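Local coordinates for aerobactin synthase IucA (Klebsiella pneumoniae subsp. pneumoniae, PDB 5JM8), which uses ATP in building the siderophore aerobactin, probably adenylating citrate, as NIS synthetases do, and joining it to a hydroxamate derivative of lysine, at residues Met325-Ala331 with Ser344-Glu350. Coordinates in Å, arbitrary orientation, origin at the centre of the assembly. Residues are numbered along the deposited sequence.
Sequences MQEDGWA and SLFALRE. With ATP (adenosine-5'-triphosphate), chain I.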
ATOM      1  N   MET A 325      -0.245  -5.653  25.933  1.00 17.21           N
ATOM      2  CA  MET A 325      -0.413  -6.791  25.032  1.00 16.31           C
ATOM      3  C   MET A 325      -0.689  -8.050  25.845  1.00 17.12           C
ATOM      4  O   MET A 325       0.231  -8.669  26.381  1.00 17.73           O
ATOM      5  CB  MET A 325       0.825  -6.989  24.156  1.00 15.78           C
ATOM      6  CG  MET A 325       0.918  -6.029  22.985  1.00 15.64           C
ATOM      7  SD  MET A 325       2.473  -6.192  22.090  1.00 18.09           S
ATOM      8  CE  MET A 325       2.132  -5.223  20.622  1.00 17.42           C
ATOM      9  N   GLN A 326      -1.963  -8.417  25.933  1.00 18.61           N
ATOM     10  CA  GLN A 326      -2.391  -9.521  26.782  1.00 22.65           C
ATOM     11  C   GLN A 326      -1.974 -10.870  26.222  1.00 24.12           C
ATOM     12  O   GLN A 326      -2.201 -11.168  25.048  1.00 23.55           O
ATOM     13  CB  GLN A 326      -3.909  -9.497  26.965  1.00 18.75           C
ATOM     14  CG  GLN A 326      -4.440  -8.256  27.664  1.00 18.77           C
ATOM     15  CD  GLN A 326      -3.949  -8.131  29.092  1.00 22.85           C
ATOM     16  OE1 GLN A 326      -3.484  -9.101  29.691  1.00 24.74           O
ATOM     17  NE2 GLN A 326      -4.047  -6.929  29.645  1.00 20.37           N
ATOM     18  N   GLU A 327      -1.365 -11.679  27.082  1.00 23.26           N
ATOM     19  CA  GLU A 327      -1.033 -13.055  26.751  1.00 23.63           C
ATOM     20  C   GLU A 327      -2.146 -13.965  27.265  1.00 26.35           C
ATOM     21  O   GLU A 327      -1.983 -14.665  28.265  1.00 31.08           O
ATOM     22  CB  GLU A 327       0.320 -13.435  27.355  1.00 23.55           C
ATOM     23  CG  GLU A 327       1.455 -12.529  26.901  1.00 28.18           C
ATOM     24  CD  GLU A 327       2.728 -12.729  27.700  1.00 33.65           C
ATOM     25  OE1 GLU A 327       2.845 -13.763  28.392  1.00 34.95           O
ATOM     26  OE2 GLU A 327       3.608 -11.841  27.646  1.00 35.00           O
ATOM     27  N   ASP A 328      -3.278 -13.946  26.563  1.00 24.14           N
ATOM     28  CA  ASP A 328      -4.507 -14.571  27.044  1.00 24.08           C
ATOM     29  C   ASP A 328      -4.689 -15.993  26.521  1.00 28.55           C
ATOM     30  O   ASP A 328      -5.812 -16.494  26.442  1.00 32.63           O
ATOM     31  CB  ASP A 328      -5.720 -13.718  26.650  1.00 20.99           C
ATOM     32  CG  ASP A 328      -5.797 -13.458  25.154  1.00 20.91           C
ATOM     33  OD1 ASP A 328      -5.098 -14.149  24.384  1.00 21.72           O
ATOM     34  OD2 ASP A 328      -6.566 -12.562  24.745  1.00 19.92           O
ATOM     35  N   GLY A 329      -3.586 -16.640  26.158  1.00 28.20           N
ATOM     36  CA  GLY A 329      -3.639 -18.005  25.670  1.00 26.96           C
ATOM     37  C   GLY A 329      -2.280 -18.669  25.665  1.00 28.36           C
ATOM     38  O   GLY A 329      -1.259 -18.018  25.443  1.00 33.02           O
ATOM     39  N   TRP A 330      -2.268 -19.972  25.919  1.00 30.45           N
ATOM     40  CA  TRP A 330      -1.034 -20.746  25.895  1.00 27.05           C
ATOM     41  C   TRP A 330      -1.336 -22.210  25.645  1.00 28.20           C
ATOM     42  O   TRP A 330      -2.455 -22.673  25.865  1.00 31.73           O
ATOM     43  CB  TRP A 330      -0.262 -20.594  27.206  1.00 25.37           C
ATOM     44  CG  TRP A 330      -0.965 -21.173  28.400  1.00 24.26           C
ATOM     45  CD1 TRP A 330      -1.784 -20.513  29.268  1.00 24.51           C
ATOM     46  CD2 TRP A 330      -0.904 -22.530  28.862  1.00 26.05           C
ATOM     47  NE1 TRP A 330      -2.240 -21.373  30.238  1.00 26.31           N
ATOM     48  CE2 TRP A 330      -1.714 -22.617  30.011  1.00 26.14           C
ATOM     49  CE3 TRP A 330      -0.245 -23.679  28.414  1.00 27.27           C
ATOM     50  CZ2 TRP A 330      -1.883 -23.806  30.719  1.00 27.33           C
ATOM     51  CZ3 TRP A 330      -0.413 -24.858  29.118  1.00 27.88           C
ATOM     52  CH2 TRP A 330      -1.225 -24.912  30.257  1.00 29.77           C
ATOM     53  N   ALA A 331      -0.328 -22.939  25.188  1.00 26.05           N
ATOM     54  CA  ALA A 331      -0.491 -24.355  24.925  1.00 27.84           C
ATOM     55  C   ALA A 331       0.846 -25.070  25.038  1.00 30.66           C
ATOM     56  O   ALA A 331       1.903 -24.439  25.062  1.00 33.26           O
ATOM     57  CB  ALA A 331      -1.099 -24.567  23.550  1.00 26.99           C
ATOM     58  N   SER A 344       8.042 -27.532  25.259  1.00 32.10           N
ATOM     59  CA  SER A 344       7.136 -27.418  24.116  1.00 29.82           C
ATOM     60  C   SER A 344       6.193 -26.224  24.249  1.00 30.97           C
ATOM     61  O   SER A 344       5.487 -25.872  23.302  1.00 35.08           O
ATOM     62  CB  SER A 344       6.311 -28.697  23.961  1.00 29.05           C
ATOM     63  OG  SER A 344       5.418 -28.861  25.048  1.00 31.30           O
ATOM     64  N   LEU A 345       6.184 -25.603  25.424  1.00 28.88           N
ATOM     65  CA  LEU A 345       5.252 -24.519  25.719  1.00 24.73           C
ATOM     66  C   LEU A 345       5.425 -23.306  24.815  1.00 27.02           C
ATOM     67  O   LEU A 345       6.529 -22.988  24.377  1.00 24.84           O
ATOM     68  CB  LEU A 345       5.410 -24.063  27.171  1.00 24.85           C
ATOM     69  CG  LEU A 345       4.963 -25.026  28.269  1.00 32.90           C
ATOM     70  CD1 LEU A 345       5.415 -24.504  29.622  1.00 38.26           C
ATOM     71  CD2 LEU A 345       3.458 -25.219  28.249  1.00 34.34           C
ATOM     72  N   PHE A 346       4.307 -22.645  24.539  1.00 28.61           N
ATOM     73  CA  PHE A 346       4.316 -21.307  23.970  1.00 27.36           C
ATOM     74  C   PHE A 346       3.129 -20.540  24.521  1.00 29.42           C
ATOM     75  O   PHE A 346       2.175 -21.138  25.022  1.00 29.88           O
ATOM     76  CB  PHE A 346       4.269 -21.345  22.440  1.00 25.45           C
ATOM     77  CG  PHE A 346       2.994 -21.910  21.880  1.00 26.56           C
ATOM     78  CD1 PHE A 346       1.851 -21.131  21.789  1.00 20.60           C
ATOM     79  CD2 PHE A 346       2.942 -23.217  21.428  1.00 25.26           C
ATOM     80  CE1 PHE A 346       0.680 -21.651  21.274  1.00 20.99           C
ATOM     81  CE2 PHE A 346       1.774 -23.741  20.909  1.00 22.52           C
ATOM     82  CZ  PHE A 346       0.643 -22.955  20.830  1.00 21.60           C
ATOM     83  N   ALA A 347       3.192 -19.218  24.426  1.00 27.90           N
ATOM     84  CA  ALA A 347       2.074 -18.367  24.800  1.00 20.23           C
ATOM     85  C   ALA A 347       1.721 -17.465  23.631  1.00 19.39           C
ATOM     86  O   ALA A 347       2.589 -17.079  22.849  1.00 22.23           O
ATOM     87  CB  ALA A 347       2.412 -17.552  26.028  1.00 20.27           C
ATOM     88  N   LEU A 348       0.440 -17.141  23.510  1.00 21.71           N
ATOM     89  CA  LEU A 348      -0.037 -16.295  22.425  1.00 23.15           C
ATOM     90  C   LEU A 348      -0.273 -14.874  22.912  1.00 22.89           C
ATOM     91  O   LEU A 348      -1.021 -14.647  23.862  1.00 22.87           O
ATOM     92  CB  LEU A 348      -1.321 -16.866  21.827  1.00 25.45           C
ATOM     93  CG  LEU A 348      -1.175 -18.213  21.115  1.00 24.42           C
ATOM     94  CD1 LEU A 348      -2.542 -18.740  20.726  1.00 23.78           C
ATOM     95  CD2 LEU A 348      -0.274 -18.104  19.891  1.00 23.93           C
ATOM     96  N   ARG A 349       0.370 -13.926  22.238  1.00 23.30           N
ATOM     97  CA  ARG A 349       0.339 -12.522  22.627  1.00 20.89           C
ATOM     98  C   ARG A 349      -0.454 -11.704  21.608  1.00 23.55           C
ATOM     99  O   ARG A 349      -0.286 -11.876  20.400  1.00 23.32           O
ATOM    100  CB  ARG A 349       1.772 -11.994  22.759  1.00 17.48           C
ATOM    101  CG  ARG A 349       1.904 -10.498  22.966  1.00 16.96           C
ATOM    102  CD  ARG A 349       3.366 -10.106  23.083  1.00 16.62           C
ATOM    103  NE  ARG A 349       3.987 -10.690  24.269  1.00 18.04           N
ATOM    104  CZ  ARG A 349       5.283 -10.955  24.391  1.00 19.08           C
ATOM    105  NH1 ARG A 349       6.122 -10.701  23.394  1.00 20.84           N
ATOM    106  NH2 ARG A 349       5.743 -11.486  25.515  1.00 19.31           N
ATOM    107  N   GLU A 350      -1.322 -10.826  22.101  1.00 22.61           N
ATOM    108  CA  GLU A 350      -2.129  -9.969  21.235  1.00 22.10           C
ATOM    109  C   GLU A 350      -1.263  -9.097  20.341  1.00 19.69           C
ATOM    110  O   GLU A 350      -0.398  -8.371  20.827  1.00 15.80           O
ATOM    111  CB  GLU A 350      -3.048  -9.074  22.064  1.00 25.59           C
ATOM    112  CG  GLU A 350      -4.239  -9.785  22.669  1.00 31.92           C
ATOM    113  CD  GLU A 350      -5.148  -8.840  23.436  1.00 36.42           C
ATOM    114  OE1 GLU A 350      -4.694  -7.730  23.786  1.00 35.77           O
ATOM    115  OE2 GLU A 350      -6.316  -9.208  23.683  1.00 40.21           O
TER
HETATM  116  PG  ATP I 600       9.367 -10.960  25.597  1.00 22.37           P
HETATM  117  O1G ATP I 600       9.207 -11.527  24.209  1.00 24.72           O
HETATM  118  O2G ATP I 600       9.350  -9.451  25.639  1.00 20.96           O
HETATM  119  O3G ATP I 600       8.463 -11.596  26.626  1.00 21.42           O
HETATM  120  PB  ATP I 600      11.420 -11.944  27.406  1.00 20.20           P
HETATM  121  O1B ATP I 600      12.571 -12.867  27.091  1.00 18.42           O
HETATM  122  O2B ATP I 600      10.263 -12.452  28.236  1.00 21.30           O
HETATM  123  O3B ATP I 600      10.892 -11.316  26.009  1.00 19.89           O
HETATM  124  PA  ATP I 600      13.036 -10.577  29.336  1.00 20.96           P
HETATM  125  O1A ATP I 600      12.874 -11.853  30.123  1.00 22.14           O
HETATM  126  O2A ATP I 600      12.856  -9.246  30.023  1.00 22.54           O
HETATM  127  O3A ATP I 600      12.012 -10.609  28.093  1.00 17.12           O
HETATM  128  O5' ATP I 600      14.469 -10.548  28.610  1.00 17.54           O
HETATM  129  C5' ATP I 600      14.780  -9.419  27.800  1.00 18.23           C
HETATM  130  C4' ATP I 600      15.700  -9.787  26.646  1.00 21.42           C
HETATM  131  O4' ATP I 600      16.009  -8.592  25.926  1.00 23.54           O
HETATM  132  C3' ATP I 600      17.017 -10.402  27.095  1.00 25.86           C
HETATM  133  O3' ATP I 600      17.260 -11.609  26.362  1.00 28.86           O
HETATM  134  C2' ATP I 600      18.079  -9.358  26.803  1.00 25.50           C
HETATM  135  O2' ATP I 600      19.251  -9.936  26.231  1.00 27.40           O
HETATM  136  C1' ATP I 600      17.422  -8.408  25.815  1.00 23.79           C
HETATM  137  N9  ATP I 600      17.754  -6.996  26.105  1.00 22.48           N
HETATM  138  C8  ATP I 600      18.372  -6.176  25.239  1.00 23.20           C
HETATM  139  N7  ATP I 600      18.543  -4.944  25.782  1.00 20.97           N
HETATM  140  C5  ATP I 600      18.022  -4.974  27.021  1.00 18.75           C
HETATM  141  C6  ATP I 600      17.871  -4.008  28.128  1.00 17.52           C
HETATM  142  N6  ATP I 600      18.335  -2.745  27.980  1.00 14.71           N
HETATM  143  N1  ATP I 600      17.268  -4.436  29.261  1.00 19.07           N
HETATM  144  C2  ATP I 600      16.811  -5.696  29.395  1.00 18.80           C
HETATM  145  N3  ATP I 600      16.917  -6.621  28.424  1.00 17.66           N
HETATM  146  C4  ATP I 600      17.503  -6.330  27.235  1.00 19.00           C
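R349 lays its aliphatic stem against M325, CB of M325 lying 3.9 Å from CG of R349, and its guanidinium converges on the carboxylate of E327 in a salt bridge, NH2 of R349 lying 3.0 Å from OE2 of E327. The same guanidinium grips the γ-phosphate of ATP: R349 NH2 donates to ATP O3G at 2.9 Å and R349 NH1 to ATP O1G at 3.3 Å. E327 OE2 also accepts a hydrogen bond from the backbone N of C448, so the oxygen that pairs with the arginine has a second, backbone partner.

Strands 329-331 and 345-350 run antiparallel, their directions 160° apart. A331 and F346 form a hydrogen-bonded pair, with A331 N to F346 O at 3.1 Å and F346 N to A331 O at 3.0 Å; W330 and A347 follow as a non-hydrogen-bonded pair whose CA atoms approach to 4.1 Å. L348 N donates a hydrogen bond to G329 O (2.7 Å). The backbone turns at D328 ahead of the strand, yet E350 N still hydrogen-bonds to Q326 O at 3.1 Å.

W330 and A347 share one face of the sheet, where W330 CZ3 also touches L345 CD2 at 4.0 Å. On the other face A331 CB packs against F346 CZ (3.6 Å), and helix 198-209 covers A331, F346 and L348. D328 OD2 lies 3.5 Å from the like-charged E350 OE2, but D328 OD1 is held in a salt bridge with R201.

Strand 345-350 is flanked by 329-334 and by 275-284; together they form part of an antiparallel sheet from which R349 and K278 reach the ATP, R349 at its γ-phosphate, in the nucleotide site of this IucA/IucC-family synthetase.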